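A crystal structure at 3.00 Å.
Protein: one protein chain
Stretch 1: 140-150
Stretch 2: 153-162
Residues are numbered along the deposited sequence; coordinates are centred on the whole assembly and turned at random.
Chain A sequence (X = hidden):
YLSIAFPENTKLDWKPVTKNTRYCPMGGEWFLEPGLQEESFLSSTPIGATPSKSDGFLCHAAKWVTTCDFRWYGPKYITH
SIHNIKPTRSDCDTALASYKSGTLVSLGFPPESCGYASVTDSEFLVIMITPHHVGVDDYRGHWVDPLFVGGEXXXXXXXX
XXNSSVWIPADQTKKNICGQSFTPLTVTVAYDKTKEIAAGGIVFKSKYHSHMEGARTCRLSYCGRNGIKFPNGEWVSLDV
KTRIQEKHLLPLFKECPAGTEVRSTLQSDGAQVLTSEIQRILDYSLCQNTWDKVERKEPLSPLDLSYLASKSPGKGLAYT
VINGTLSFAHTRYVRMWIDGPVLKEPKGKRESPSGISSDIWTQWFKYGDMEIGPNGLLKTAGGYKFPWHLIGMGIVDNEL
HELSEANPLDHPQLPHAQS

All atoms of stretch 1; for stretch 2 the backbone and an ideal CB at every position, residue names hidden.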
# COMPACT_ATOMS: atom_id res chain seq x y z
N ARG A 140 -0.56 6.38 27.97
CA ARG A 140 -0.16 6.59 29.35
C ARG A 140 1.08 7.48 29.44
O ARG A 140 1.49 7.90 30.52
CB ARG A 140 0.08 5.26 30.05
CG ARG A 140 -1.15 4.36 30.11
CD ARG A 140 -0.96 3.23 31.10
NE ARG A 140 -0.46 3.73 32.38
CZ ARG A 140 -1.22 4.22 33.35
NH1 ARG A 140 -2.54 4.30 33.19
NH2 ARG A 140 -0.67 4.65 34.48
N GLY A 141 1.68 7.76 28.28
CA GLY A 141 2.77 8.72 28.20
C GLY A 141 4.10 8.28 28.77
O GLY A 141 4.83 9.08 29.35
N HIS A 142 4.42 7.00 28.61
CA HIS A 142 5.71 6.50 29.08
C HIS A 142 6.37 5.52 28.11
O HIS A 142 5.71 4.94 27.24
CB HIS A 142 5.59 5.90 30.48
CG HIS A 142 4.53 4.85 30.61
ND1 HIS A 142 3.56 4.89 31.60
CD2 HIS A 142 4.28 3.73 29.90
CE1 HIS A 142 2.77 3.85 31.48
NE2 HIS A 142 3.18 3.12 30.45
N TRP A 143 7.68 5.35 28.27
CA TRP A 143 8.42 4.38 27.47
C TRP A 143 8.00 2.97 27.85
O TRP A 143 7.52 2.74 28.96
CB TRP A 143 9.92 4.53 27.69
CG TRP A 143 10.45 5.92 27.54
CD1 TRP A 143 10.93 6.73 28.54
CD2 TRP A 143 10.57 6.67 26.33
NE1 TRP A 143 11.34 7.93 28.02
CE2 TRP A 143 11.12 7.93 26.66
CE3 TRP A 143 10.25 6.41 25.00
CZ2 TRP A 143 11.37 8.91 25.71
CZ3 TRP A 143 10.49 7.39 24.05
CH2 TRP A 143 11.05 8.63 24.41
N VAL A 144 8.18 2.03 26.93
CA VAL A 144 7.85 0.64 27.21
C VAL A 144 8.80 -0.31 26.49
O VAL A 144 8.96 -0.25 25.26
CB VAL A 144 6.37 0.32 26.89
CG1 VAL A 144 5.93 1.06 25.66
CG2 VAL A 144 6.16 -1.18 26.72
N ASP A 145 9.45 -1.16 27.27
CA ASP A 145 10.42 -2.12 26.77
C ASP A 145 10.65 -3.14 27.87
O ASP A 145 10.62 -2.79 29.05
CB ASP A 145 11.74 -1.41 26.42
CG ASP A 145 12.74 -2.33 25.75
OD1 ASP A 145 12.77 -2.39 24.50
OD2 ASP A 145 13.51 -3.00 26.47
N PRO A 146 10.84 -4.42 27.50
CA PRO A 146 11.08 -5.49 28.47
C PRO A 146 12.32 -5.26 29.35
O PRO A 146 12.38 -5.79 30.46
CB PRO A 146 11.25 -6.74 27.60
CG PRO A 146 11.48 -6.22 26.21
CD PRO A 146 10.72 -4.95 26.13
N LEU A 147 13.30 -4.50 28.85
CA LEU A 147 14.52 -4.24 29.61
C LEU A 147 14.29 -3.33 30.81
O LEU A 147 15.08 -3.32 31.75
CB LEU A 147 15.60 -3.64 28.71
CG LEU A 147 16.43 -4.56 27.81
CD1 LEU A 147 15.61 -5.09 26.64
CD2 LEU A 147 17.66 -3.82 27.31
N PHE A 148 13.21 -2.56 30.78
CA PHE A 148 12.91 -1.62 31.86
C PHE A 148 12.46 -2.32 33.12
O PHE A 148 11.92 -3.43 33.08
CB PHE A 148 11.84 -0.62 31.41
CG PHE A 148 12.31 0.37 30.39
CD1 PHE A 148 11.47 0.77 29.37
CD2 PHE A 148 13.59 0.89 30.45
CE1 PHE A 148 11.90 1.68 28.42
CE2 PHE A 148 14.02 1.79 29.51
CZ PHE A 148 13.18 2.19 28.49
N VAL A 149 12.66 -1.66 34.26
CA VAL A 149 12.13 -2.14 35.52
C VAL A 149 10.62 -1.91 35.53
O VAL A 149 10.15 -0.77 35.57
CB VAL A 149 12.78 -1.43 36.72
CG1 VAL A 149 12.08 -1.82 38.02
CG2 VAL A 149 14.27 -1.76 36.79
N GLY A 150 9.87 -3.01 35.49
CA GLY A 150 8.42 -2.93 35.43
C GLY A 150 7.93 -2.95 34.00
O GLY A 150 6.73 -2.84 33.74
N UNK A 153 8.89 2.89 31.77
CA UNK A 153 9.55 4.00 32.44
C UNK A 153 9.10 5.32 31.85
O UNK A 153 8.70 5.38 30.68
CB UNK A 153 11.07 3.87 32.34
N UNK A 154 9.17 6.39 32.63
CA UNK A 154 8.75 7.71 32.16
C UNK A 154 9.76 8.82 32.47
O UNK A 154 9.38 9.99 32.58
CB UNK A 154 7.40 8.07 32.78
N UNK A 155 11.03 8.46 32.58
CA UNK A 155 12.09 9.43 32.87
C UNK A 155 13.03 9.64 31.67
O UNK A 155 12.83 9.06 30.61
CB UNK A 155 12.90 8.97 34.08
N UNK A 156 14.04 10.48 31.86
CA UNK A 156 15.05 10.70 30.83
C UNK A 156 16.28 9.87 31.13
O UNK A 156 17.26 9.88 30.38
CB UNK A 156 15.42 12.18 30.73
N UNK A 157 16.24 9.15 32.25
CA UNK A 157 17.31 8.24 32.64
C UNK A 157 16.67 7.01 33.26
O UNK A 157 16.59 6.89 34.48
CB UNK A 157 18.29 8.90 33.61
N UNK A 158 16.20 6.09 32.41
CA UNK A 158 15.44 4.94 32.87
C UNK A 158 16.33 3.78 33.34
O UNK A 158 17.34 3.48 32.72
CB UNK A 158 14.52 4.46 31.75
N UNK A 159 15.92 3.14 34.43
CA UNK A 159 16.66 2.00 34.97
C UNK A 159 16.25 0.70 34.29
O UNK A 159 15.06 0.43 34.10
CB UNK A 159 16.44 1.89 36.48
N UNK A 160 17.25 -0.10 33.93
CA UNK A 160 16.99 -1.39 33.31
C UNK A 160 17.06 -2.50 34.35
O UNK A 160 17.28 -2.24 35.53
CB UNK A 160 17.98 -1.65 32.18
N UNK A 161 16.88 -3.74 33.90
CA UNK A 161 16.96 -4.89 34.80
C UNK A 161 18.41 -5.25 35.12
O UNK A 161 18.73 -5.60 36.26
CB UNK A 161 16.25 -6.09 34.18
N UNK A 162 19.28 -5.16 34.12
CA UNK A 162 20.70 -5.41 34.33
C UNK A 162 21.30 -4.29 35.16
O UNK A 162 21.11 -3.11 34.85
CB UNK A 162 21.44 -5.54 32.99

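Position 153 pairs with Trp143 in an antiparallel bridge: its N donates to Trp143 O (3.1 Å), and its O accepts a weak bond from Trp143 N (2.6 Å). The CB lies on the same sheet face as the Trp143 side chain and over one face of the Phe148 ring, 4.2 Å from Phe148 CG, so a small or medium apolar side chain would suit. Another clue is that this CB lies 3.5 Å from the CB of position 158, close enough for a disulfide. The residue is Cys153; its CB makes a CH-pi contact with the Phe148 ring.

At position 154 the CB points sideways, 3.6 Å from His142 CB. No charge of stretch 1 claims it, and many polar side chains would fit. It is Asp154, with chi1 in p, whose carboxylate makes no hydrogen bond to stretch 1.

Position 155 turns its CB away, so the side chain is hardly constrained; the backbone does the work, its O accepting a bond from Trp143 NE1 (3.2 Å) at the edge of the indole. The residue is Gln155. Positions 156 and 157 likewise have nothing of stretch 1 near their CB atoms and admit many residues; they are Ser156 and Tyr157.

Position 158 points toward stretch 1, its CB 3.5 Å from Phe148 CE2 and 5.3 Å from Trp143 CD1. Close to the Phe148 ring and within reach of Trp143, a compact apolar side chain is expected, and the nearby CB of Cys153 favours cysteine. It is Cys158: its SG bonds to Cys153 SG (2.0 Å), closing a short loop, and lies 3.8 Å from Trp143 CD1. The disulfide thus packs against both aromatic side chains.

At position 159 the O accepts a bond from Val149 N (3.2 Å). The CB points sideways, 4.3 Å from Val149 CG2, and either an aliphatic or a polar residue could follow. Asp159 is found, and its carboxylate leads away from stretch 1.

Position 160 bridges Phe148, and its CB sits 3.4 Å from Leu147 O, while its CA makes a CA-H...O contact with that same oxygen (3.1 Å). A beta-branched residue suits this extended backbone; it is Thr160.

The N of position 161 donates to Leu147 O (2.8 Å). The CB of position 161 points sideways, 3.9 Å from Leu147 O. Aliphatic or longer polar chains are plausible. Ile161 places CG2 3.9 Å from Phe148 O and CD1 4.3 Å from Pro146 O.

Position 162 has no close neighbour in stretch 1 and is permissive; it is His162.

Stretch 2 153-162: CDQSYCDTIH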
# COMPACT_ATOMS: atom_id res chain seq x y z
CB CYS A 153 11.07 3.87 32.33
SG CYS A 153 11.98 5.31 32.93
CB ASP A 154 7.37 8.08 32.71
CG ASP A 154 7.35 8.18 34.22
OD1 ASP A 154 6.41 8.79 34.76
OD2 ASP A 154 8.28 7.64 34.87
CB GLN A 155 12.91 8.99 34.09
CG GLN A 155 12.14 8.99 35.40
CD GLN A 155 11.88 10.39 35.92
OE1 GLN A 155 12.37 11.38 35.37
NE2 GLN A 155 11.11 10.48 37.00
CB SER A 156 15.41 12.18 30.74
OG SER A 156 14.36 12.94 30.17
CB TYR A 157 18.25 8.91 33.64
CG TYR A 157 18.85 10.23 33.17
CD1 TYR A 157 20.11 10.27 32.59
CD2 TYR A 157 18.16 11.42 33.32
CE1 TYR A 157 20.66 11.47 32.17
CE2 TYR A 157 18.70 12.62 32.91
CZ TYR A 157 19.96 12.64 32.33
OH TYR A 157 20.50 13.83 31.92
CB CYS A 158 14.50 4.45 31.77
SG CYS A 158 13.21 5.63 31.34
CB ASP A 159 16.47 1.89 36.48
CG ASP A 159 17.12 3.03 37.24
OD1 ASP A 159 16.63 3.37 38.34
OD2 ASP A 159 18.11 3.59 36.74
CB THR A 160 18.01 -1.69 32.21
OG1 THR A 160 19.32 -1.78 32.79
CG2 THR A 160 17.99 -0.60 31.15
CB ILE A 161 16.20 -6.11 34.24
CG1 ILE A 161 16.65 -6.42 32.81
CG2 ILE A 161 14.70 -5.87 34.28
CD1 ILE A 161 15.94 -7.60 32.18
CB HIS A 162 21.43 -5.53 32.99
CG HIS A 162 20.91 -6.62 32.11
ND1 HIS A 162 19.65 -6.59 31.54
CD2 HIS A 162 21.48 -7.78 31.70
CE1 HIS A 162 19.47 -7.68 30.82
NE2 HIS A 162 20.56 -8.42 30.90
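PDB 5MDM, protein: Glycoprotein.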